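PDB 4R9Z: uncharacterized protein from Mycobacterium avium subsp. paratuberculosis, which probably hydrolyses fatty acyl-CoA thioesters to free fatty acid and coenzyme A, as a TesB-type thioesterase with a double hot-dog fold. Local coordinates for residues 155-159 against 197-202; 173-179 against 234-240; 47-51 against 189-193. One frame throughout, in Å; residues are numbered along the deposited sequence.

Contact 1: residues 155-159 against 197-202; sequences SLRWF and YMSAVT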
loop_
_atom_site.group_PDB
_atom_site.type_symbol
_atom_site.label_atom_id
_atom_site.label_comp_id
_atom_site.label_asym_id
_atom_site.label_seq_id
_atom_site.Cartn_x
_atom_site.Cartn_y
_atom_site.Cartn_z
ATOM N N SER B 155 8.920 17.869 13.906
ATOM C CA SER B 155 8.861 16.586 13.214
ATOM C C SER B 155 9.952 16.428 12.153
ATOM O O SER B 155 10.259 15.312 11.730
ATOM C CB SER B 155 7.489 16.410 12.573
ATOM O OG SER B 155 6.586 17.379 13.072
ATOM N N LEU B 156 10.494 17.548 11.686
ATOM C CA LEU B 156 11.562 17.522 10.689
ATOM C C LEU B 156 12.988 17.525 11.256
ATOM O O LEU B 156 13.912 17.033 10.609
ATOM C CB LEU B 156 11.397 18.701 9.731
ATOM C CG LEU B 156 10.040 18.777 9.026
ATOM C CD1 LEU B 156 10.023 19.909 8.011
ATOM C CD2 LEU B 156 9.697 17.452 8.365
ATOM N N ARG B 157 13.165 18.070 12.457
ATOM C CA ARG B 157 14.512 18.310 12.991
ATOM C C ARG B 157 15.193 17.159 13.751
ATOM O O ARG B 157 16.327 17.318 14.208
ATOM C CB ARG B 157 14.481 19.545 13.902
ATOM C CG ARG B 157 14.187 20.849 13.167
ATOM C CD ARG B 157 14.361 22.073 14.065
ATOM N NE ARG B 157 13.174 22.371 14.865
ATOM C CZ ARG B 157 13.052 22.092 16.160
ATOM N NH1 ARG B 157 14.048 21.505 16.810
ATOM N NH2 ARG B 157 11.934 22.405 16.807
ATOM N N TRP B 158 14.532 16.014 13.890
ATOM C CA TRP B 158 15.112 14.926 14.680
ATOM C C TRP B 158 16.101 14.062 13.908
ATOM O O TRP B 158 16.639 13.102 14.461
ATOM C CB TRP B 158 14.029 14.024 15.268
ATOM C CG TRP B 158 13.095 13.435 14.268
ATOM C CD1 TRP B 158 12.031 14.052 13.685
ATOM C CD2 TRP B 158 13.138 12.107 13.724
ATOM N NE1 TRP B 158 11.405 13.193 12.815
ATOM C CE2 TRP B 158 12.063 11.994 12.820
ATOM C CE3 TRP B 158 13.979 11.007 13.913
ATOM C CZ2 TRP B 158 11.807 10.825 12.110
ATOM C CZ3 TRP B 158 13.722 9.846 13.204
ATOM C CH2 TRP B 158 12.647 9.764 12.313
ATOM N N PHE B 159 16.316 14.354 12.630
ATOM C CA PHE B 159 17.257 13.546 11.858
ATOM C C PHE B 159 18.210 14.385 11.007
ATOM O O PHE B 159 17.837 15.444 10.498
ATOM C CB PHE B 159 16.500 12.554 10.968
ATOM C CG PHE B 159 15.528 13.205 10.032
ATOM C CD1 PHE B 159 15.931 13.624 8.776
ATOM C CD2 PHE B 159 14.214 13.410 10.413
ATOM C CE1 PHE B 159 15.042 14.234 7.917
ATOM C CE2 PHE B 159 13.319 14.016 9.557
ATOM C CZ PHE B 159 13.732 14.427 8.306
ATOM N N TYR B 197 8.114 6.775 10.138
ATOM C CA TYR B 197 8.032 8.213 10.410
ATOM C C TYR B 197 8.804 9.021 9.366
ATOM O O TYR B 197 8.259 9.925 8.736
ATOM C CB TYR B 197 8.570 8.506 11.817
ATOM C CG TYR B 197 8.176 9.835 12.433
ATOM C CD1 TYR B 197 8.098 10.995 11.672
ATOM C CD2 TYR B 197 7.895 9.926 13.793
ATOM C CE1 TYR B 197 7.745 12.205 12.242
ATOM C CE2 TYR B 197 7.542 11.133 14.374
ATOM C CZ TYR B 197 7.471 12.269 13.594
ATOM O OH TYR B 197 7.117 13.470 14.167
ATOM N N MET B 198 10.083 8.697 9.206
ATOM C CA MET B 198 10.963 9.431 8.307
ATOM C C MET B 198 10.656 9.124 6.836
ATOM O O MET B 198 10.745 10.008 5.984
ATOM C CB MET B 198 12.428 9.121 8.644
ATOM C CG MET B 198 13.209 8.367 7.582
ATOM S SD MET B 198 13.891 9.453 6.319
ATOM C CE MET B 198 14.296 10.877 7.319
ATOM N N SER B 199 10.278 7.881 6.548
ATOM C CA SER B 199 9.950 7.461 5.187
ATOM C C SER B 199 8.809 8.279 4.598
ATOM O O SER B 199 8.719 8.452 3.385
ATOM C CB SER B 199 9.581 5.978 5.157
ATOM O OG SER B 199 8.305 5.770 5.740
ATOM N N ALA B 200 7.923 8.754 5.462
ATOM C CA ALA B 200 6.776 9.530 5.027
ATOM C C ALA B 200 7.090 11.012 4.821
ATOM O O ALA B 200 6.726 11.586 3.795
ATOM C CB ALA B 200 5.633 9.368 6.023
ATOM N N VAL B 201 7.750 11.629 5.798
ATOM C CA VAL B 201 7.947 13.082 5.788
ATOM C C VAL B 201 8.943 13.586 4.741
ATOM O O VAL B 201 8.912 14.759 4.376
ATOM C CB VAL B 201 8.415 13.597 7.169
ATOM C CG1 VAL B 201 7.381 13.281 8.234
ATOM C CG2 VAL B 201 9.764 12.999 7.537
ATOM N N THR B 202 9.813 12.709 4.248
ATOM C CA THR B 202 10.824 13.119 3.274
ATOM C C THR B 202 10.391 12.867 1.839
ATOM O O THR B 202 11.123 13.160 0.897
ATOM C CB THR B 202 12.154 12.398 3.505
ATOM O OG1 THR B 202 11.957 10.981 3.439
ATOM C CG2 THR B 202 12.723 12.781 4.850
#

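Contact 2: residues 173-179 against 234-240; sequences RVPMWWR and DWLFYDR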
loop_
_atom_site.group_PDB
_atom_site.type_symbol
_atom_site.label_atom_id
_atom_site.label_comp_id
_atom_site.label_asym_id
_atom_site.label_seq_id
_atom_site.Cartn_x
_atom_site.Cartn_y
_atom_site.Cartn_z
ATOM N N ARG B 173 14.514 11.005 -9.288
ATOM C CA ARG B 173 15.254 10.367 -8.202
ATOM C C ARG B 173 16.044 11.365 -7.357
ATOM O O ARG B 173 16.904 12.082 -7.870
ATOM C CB ARG B 173 16.215 9.314 -8.747
ATOM C CG ARG B 173 15.562 8.049 -9.238
ATOM C CD ARG B 173 16.623 7.002 -9.508
ATOM N NE ARG B 173 17.402 6.705 -8.308
ATOM C CZ ARG B 173 18.654 6.258 -8.320
ATOM N NH1 ARG B 173 19.282 6.066 -9.475
ATOM N NH2 ARG B 173 19.284 6.012 -7.178
ATOM N N VAL B 174 15.744 11.420 -6.063
ATOM C CA VAL B 174 16.512 12.254 -5.143
ATOM C C VAL B 174 16.880 11.439 -3.901
ATOM O O VAL B 174 16.309 11.633 -2.828
ATOM C CB VAL B 174 15.742 13.519 -4.713
ATOM C CG1 VAL B 174 16.689 14.524 -4.077
ATOM C CG2 VAL B 174 15.029 14.151 -5.893
ATOM N N PRO B 175 17.845 10.518 -4.044
ATOM C CA PRO B 175 18.248 9.662 -2.922
ATOM C C PRO B 175 19.018 10.440 -1.863
ATOM O O PRO B 175 19.675 11.429 -2.187
ATOM C CB PRO B 175 19.132 8.608 -3.593
ATOM C CG PRO B 175 19.704 9.323 -4.768
ATOM C CD PRO B 175 18.579 10.179 -5.275
ATOM N N MET B 176 18.935 10.000 -0.612
ATOM C CA MET B 176 19.549 10.739 0.483
ATOM C C MET B 176 20.162 9.814 1.528
ATOM O O MET B 176 19.766 8.652 1.663
ATOM C CB MET B 176 18.517 11.637 1.159
ATOM C CG MET B 176 17.522 10.866 2.007
ATOM S SD MET B 176 16.136 11.858 2.585
ATOM C CE MET B 176 16.970 13.230 3.356
ATOM N N TRP B 177 21.135 10.340 2.263
ATOM C CA TRP B 177 21.617 9.679 3.464
ATOM C C TRP B 177 20.898 10.308 4.638
ATOM O O TRP B 177 20.717 11.521 4.676
ATOM C CB TRP B 177 23.125 9.838 3.646
ATOM C CG TRP B 177 23.970 9.044 2.711
ATOM C CD1 TRP B 177 24.710 9.520 1.669
ATOM C CD2 TRP B 177 24.161 7.627 2.726
ATOM N NE1 TRP B 177 25.360 8.487 1.041
ATOM C CE2 TRP B 177 25.037 7.313 1.669
ATOM C CE3 TRP B 177 23.680 6.593 3.534
ATOM C CZ2 TRP B 177 25.437 6.010 1.396
ATOM C CZ3 TRP B 177 24.080 5.300 3.263
ATOM C CH2 TRP B 177 24.953 5.021 2.206
ATOM N N TRP B 178 20.492 9.496 5.603
ATOM C CA TRP B 178 19.888 10.048 6.804
ATOM C C TRP B 178 20.228 9.194 8.014
ATOM O O TRP B 178 20.466 7.984 7.902
ATOM C CB TRP B 178 18.369 10.169 6.648
ATOM C CG TRP B 178 17.641 8.894 6.916
ATOM C CD1 TRP B 178 17.463 7.848 6.055
ATOM C CD2 TRP B 178 17.003 8.521 8.141
ATOM N NE1 TRP B 178 16.747 6.850 6.669
ATOM C CE2 TRP B 178 16.455 7.238 7.951
ATOM C CE3 TRP B 178 16.841 9.150 9.380
ATOM C CZ2 TRP B 178 15.755 6.571 8.955
ATOM C CZ3 TRP B 178 16.148 8.489 10.373
ATOM C CH2 TRP B 178 15.613 7.210 10.155
ATOM N N ARG B 179 20.276 9.846 9.167
ATOM C CA ARG B 179 20.369 9.156 10.439
ATOM C C ARG B 179 19.685 10.014 11.491
ATOM O O ARG B 179 19.568 11.228 11.316
ATOM C CB ARG B 179 21.829 8.891 10.809
ATOM C CG ARG B 179 22.612 10.146 11.165
ATOM C CD ARG B 179 24.050 9.810 11.525
ATOM N NE ARG B 179 24.847 11.008 11.766
ATOM C CZ ARG B 179 26.088 10.995 12.241
ATOM N NH1 ARG B 179 26.676 9.841 12.525
ATOM N NH2 ARG B 179 26.740 12.133 12.430
ATOM N N ASP B 234 23.871 4.270 12.550
ATOM C CA ASP B 234 24.693 4.667 11.421
ATOM C C ASP B 234 23.771 5.254 10.353
ATOM O O ASP B 234 22.555 5.293 10.541
ATOM C CB ASP B 234 25.481 3.471 10.883
ATOM C CG ASP B 234 26.715 3.885 10.105
ATOM O OD1 ASP B 234 26.893 5.096 9.855
ATOM O OD2 ASP B 234 27.505 2.989 9.739
ATOM N N TRP B 235 24.339 5.739 9.253
ATOM C CA TRP B 235 23.534 6.370 8.207
ATOM C C TRP B 235 22.670 5.364 7.451
ATOM O O TRP B 235 23.010 4.180 7.353
ATOM C CB TRP B 235 24.427 7.124 7.219
ATOM C CG TRP B 235 25.107 8.312 7.817
ATOM C CD1 TRP B 235 26.298 8.325 8.485
ATOM C CD2 TRP B 235 24.636 9.664 7.810
ATOM N NE1 TRP B 235 26.600 9.604 8.891
ATOM C CE2 TRP B 235 25.596 10.444 8.489
ATOM C CE3 TRP B 235 23.499 10.292 7.296
ATOM C CZ2 TRP B 235 25.451 11.817 8.667
ATOM C CZ3 TRP B 235 23.356 11.657 7.475
ATOM C CH2 TRP B 235 24.328 12.405 8.155
ATOM N N LEU B 236 21.564 5.856 6.896
ATOM C CA LEU B 236 20.666 5.030 6.097
ATOM C C LEU B 236 20.451 5.645 4.719
ATOM O O LEU B 236 20.299 6.860 4.590
ATOM C CB LEU B 236 19.313 4.863 6.791
ATOM C CG LEU B 236 19.224 4.059 8.086
ATOM C CD1 LEU B 236 17.772 3.753 8.391
ATOM C CD2 LEU B 236 20.032 2.784 7.976
ATOM N N PHE B 237 20.424 4.793 3.699
ATOM C CA PHE B 237 20.179 5.230 2.328
ATOM C C PHE B 237 18.687 5.190 2.017
ATOM O O PHE B 237 18.065 4.131 2.085
ATOM C CB PHE B 237 20.944 4.342 1.347
ATOM C CG PHE B 237 20.955 4.853 -0.070
ATOM C CD1 PHE B 237 19.938 4.523 -0.952
ATOM C CD2 PHE B 237 21.998 5.639 -0.530
ATOM C CE1 PHE B 237 19.952 4.986 -2.259
ATOM C CE2 PHE B 237 22.018 6.097 -1.837
ATOM C CZ PHE B 237 20.994 5.773 -2.699
ATOM N N TYR B 238 18.116 6.337 1.665
ATOM C CA TYR B 238 16.704 6.383 1.300
ATOM C C TYR B 238 16.534 6.832 -0.140
ATOM O O TYR B 238 16.517 8.027 -0.435
ATOM C CB TYR B 238 15.931 7.314 2.235
ATOM C CG TYR B 238 14.429 7.165 2.149
ATOM C CD1 TYR B 238 13.852 5.968 1.749
ATOM C CD2 TYR B 238 13.583 8.215 2.501
ATOM C CE1 TYR B 238 12.477 5.823 1.679
ATOM C CE2 TYR B 238 12.204 8.080 2.438
ATOM C CZ TYR B 238 11.660 6.880 2.027
ATOM O OH TYR B 238 10.292 6.736 1.961
ATOM N N ASP B 239 16.383 5.858 -1.028
ATOM C CA ASP B 239 16.141 6.126 -2.436
ATOM C C ASP B 239 14.709 6.614 -2.616
ATOM O O ASP B 239 13.772 5.971 -2.160
ATOM C CB ASP B 239 16.395 4.861 -3.257
ATOM C CG ASP B 239 16.800 5.161 -4.680
ATOM O OD1 ASP B 239 16.972 6.354 -5.008
ATOM O OD2 ASP B 239 16.963 4.201 -5.463
ATOM N N ARG B 240 14.549 7.757 -3.280
ATOM C CA ARG B 240 13.239 8.385 -3.442
ATOM C C ARG B 240 12.984 8.756 -4.894
ATOM O O ARG B 240 13.887 9.215 -5.592
ATOM C CB ARG B 240 13.129 9.649 -2.584
ATOM C CG ARG B 240 13.481 9.475 -1.117
ATOM C CD ARG B 240 13.412 10.812 -0.368
ATOM N NE ARG B 240 14.398 11.773 -0.852
ATOM C CZ ARG B 240 14.492 13.034 -0.435
ATOM N NH1 ARG B 240 13.659 13.501 0.486
ATOM N NH2 ARG B 240 15.426 13.833 -0.937
#

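Contact 3: residues 47-51 against 189-193; sequences LLAAS and VLTAS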
loop_
_atom_site.group_PDB
_atom_site.type_symbol
_atom_site.label_atom_id
_atom_site.label_comp_id
_atom_site.label_asym_id
_atom_site.label_seq_id
_atom_site.Cartn_x
_atom_site.Cartn_y
_atom_site.Cartn_z
ATOM N N LEU B 47 1.155 3.278 14.410
ATOM C CA LEU B 47 1.856 2.016 14.245
ATOM C C LEU B 47 2.305 1.483 15.591
ATOM O O LEU B 47 2.265 0.280 15.835
ATOM C CB LEU B 47 3.063 2.174 13.324
ATOM C CG LEU B 47 3.852 0.874 13.126
ATOM C CD1 LEU B 47 2.998 -0.200 12.457
ATOM C CD2 LEU B 47 5.155 1.112 12.360
ATOM N N LEU B 48 2.727 2.385 16.469
ATOM C CA LEU B 48 3.108 1.991 17.818
ATOM C C LEU B 48 1.889 1.512 18.589
ATOM O O LEU B 48 1.969 0.564 19.371
ATOM C CB LEU B 48 3.787 3.147 18.555
ATOM C CG LEU B 48 5.218 3.403 18.085
ATOM C CD1 LEU B 48 5.745 4.732 18.601
ATOM C CD2 LEU B 48 6.108 2.253 18.518
ATOM N N ALA B 49 0.761 2.169 18.351
ATOM C CA ALA B 49 -0.482 1.775 18.983
ATOM C C ALA B 49 -0.789 0.322 18.661
ATOM O O ALA B 49 -0.932 -0.502 19.559
ATOM C CB ALA B 49 -1.612 2.669 18.526
ATOM N N ALA B 50 -0.812 0.004 17.372
ATOM C CA ALA B 50 -1.062 -1.353 16.916
ATOM C C ALA B 50 -0.036 -2.330 17.484
ATOM O O ALA B 50 -0.393 -3.394 17.985
ATOM C CB ALA B 50 -1.056 -1.404 15.395
ATOM N N SER B 51 1.235 -1.953 17.405
ATOM C CA SER B 51 2.333 -2.811 17.839
ATOM C C SER B 51 2.233 -3.204 19.310
ATOM O O SER B 51 2.546 -4.335 19.671
ATOM C CB SER B 51 3.669 -2.119 17.585
ATOM O OG SER B 51 3.786 -1.733 16.230
ATOM N N VAL B 189 10.687 -2.338 17.581
ATOM C CA VAL B 189 9.391 -1.756 17.248
ATOM C C VAL B 189 9.456 -0.225 17.154
ATOM O O VAL B 189 8.877 0.371 16.244
ATOM C CB VAL B 189 8.316 -2.183 18.275
ATOM C CG1 VAL B 189 7.070 -1.328 18.151
ATOM C CG2 VAL B 189 7.981 -3.655 18.104
ATOM N N LEU B 190 10.147 0.411 18.097
ATOM C CA LEU B 190 10.326 1.860 18.048
ATOM C C LEU B 190 11.096 2.262 16.798
ATOM O O LEU B 190 10.798 3.274 16.172
ATOM C CB LEU B 190 11.047 2.370 19.297
ATOM C CG LEU B 190 11.250 3.885 19.393
ATOM C CD1 LEU B 190 9.944 4.617 19.142
ATOM C CD2 LEU B 190 11.814 4.268 20.752
ATOM N N THR B 191 12.100 1.463 16.452
ATOM C CA THR B 191 12.909 1.689 15.261
ATOM C C THR B 191 12.068 1.619 13.985
ATOM O O THR B 191 12.228 2.435 13.078
ATOM C CB THR B 191 14.060 0.669 15.179
ATOM O OG1 THR B 191 14.942 0.863 16.291
ATOM C CG2 THR B 191 14.842 0.836 13.894
ATOM N N ALA B 192 11.173 0.638 13.918
ATOM C CA ALA B 192 10.328 0.471 12.746
ATOM C C ALA B 192 9.412 1.677 12.550
ATOM O O ALA B 192 9.236 2.152 11.428
ATOM C CB ALA B 192 9.514 -0.795 12.863
ATOM N N SER B 193 8.849 2.188 13.641
ATOM C CA SER B 193 7.958 3.337 13.542
ATOM C C SER B 193 8.735 4.586 13.146
ATOM O O SER B 193 8.208 5.458 12.459
ATOM C CB SER B 193 7.222 3.583 14.860
ATOM O OG SER B 193 8.127 3.940 15.890
#

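Contact 1: residues 155-159 against 197-202
The C-terminal half of helix 188-201, the long helix of the second hot-dog unit, is covered here by the loop that leads into strand 159-163, and the contact is mainly aromatic, with one methionine. W158 turns an edge to the face of Y197 in a T-shaped stack, the centroid of its five-membered ring 4.9 Å from that of the tyrosine and the planes at 61°. On the six-membered side of the same indole, CH2 lies 3.7 Å from M198 CB. M198 then bends at chi2 and chi3 (84° and 36°), which brings its methyl over the centre of the F159 ring. CE stands 3.5 Å from that centroid, a CH-pi contact within a Met-aromatic pair whose sulfur sits farther out along the ring normal. T202 CG2 adds a touch 4.0 Å from F159 CZ, and L156 CD2 reaches V201 CB at 4.2 Å. The Y197 hydroxyl, 3.4 Å from S155 CB, is hydrogen-bonded to H41 of the first hot-dog unit. L8 and V11 of helix 8-15 pack on W158, while W178 of strand 176-180 touches both F159 and M198, placing the loop and helix between the N-terminal helix and the second unit's strands.

Contact 2: residues 173-179 against 234-240
Strands 176-180 and 236-246 are antiparallel neighbours in the sheet of the second hot-dog unit, and this contact is their pairing, with the preceding loop residues continuing it past the strand end. Backbone bonds set the register: M176 faces Y238 and W178 faces L236 as hydrogen-bonded pairs, with W177 and F237 a non-hydrogen-bonded pair between them. Y238 N to M176 O is nearly straight at 2.8 Å and 176°, and V174 N to R240 O carries the ladder one step further.

Aromatic and apolar contacts divide between the two faces. On one, F237 turns its edge to the face of W177 in a T-shaped stack, the phenyl centroid 5.4 Å from that of the six-membered indole ring and the planes at 83°, while P175 CB packs on F237 CZ. On the other, beside helix 188-201, W178 and L236 lie side by side, with W178 CZ2 3.5 Å from L236 CD1, and M176 runs alongside Y238. At the far end the extended chain of R179 lies across W235: CD is 3.6 Å from the five-membered ring's centroid in a CH-pi contact, and the guanidinium is only 15° from parallel with the indole. R179 NE has its salt bridge with E160 of strand 159-163, the neighbour on the outer side.

Charged groups gather at the loop end. R173 NH2 meets D239 OD1 at 3.2 Å in a salt bridge, on the syn side but out of the carboxylate plane. R240, bent at chi3, carries M176 SD over the centre of its guanidinium and grips V174 O side-on, through NE at 2.8 Å and NH2 at 3.0 Å.

Contact 3: residues 47-51 against 189-193
This is a helix-helix contact between the two halves of the double hot-dog: helix 39-52 of the N-terminal unit runs roughly antiparallel to helix 188-201 of the C-terminal one. The short segment axes stay 10.0 Å apart at an angle of 151°, and at each end a serine of one helix meets an apolar side chain of the other, S193 against L47 and S51 beside V189. L48 is the central apolar residue. Its CD2 lies 3.7 Å from V189 CG1, its CD1 reaches L190 CD1 at 4.2 Å, and its branch point CG rests on the hydroxyl end of S193. L47 points across to the other helix, its chi1 of 179° carrying CG away from the backbone N, and sets CD2 3.8 Å from S193 CA. At the other end V189 CG1 fits against S51 CB at 3.5 Å. P59 of strand 58-66 touches both L47 and A192, and F110 of strand 101-111 lies against S51. No hydrogen bond joins the two segments; each serine instead turns its hydroxyl back to its own helix. S193 OG donates to L190 O, whereas L47 O accepts S51 OG at 2.6 Å and S51 N at 2.9 Å, the two donors coming from opposite faces of the carbonyl plane.

All three contacts are largely buried, with partly exposed residues in each. Contacts 1 and 3 share helix 188-201: its early turns meet the first hot-dog unit through aliphatic side chains and serines, and its last turns meet a loop of its own unit through aromatic rings and a methionine. Neither has a hydrogen bond between its segments, whereas contact 2 is knit by a backbone ladder and adds arginine-centred polar bonds. Contacts 1 and 2 touch directly, Y238 OH lying 2.7 Å from S199 O in a probable hydrogen bond that ties sheet to helix. Contacts 2 and 3 do not touch, their nearest atoms being about 7 Å apart.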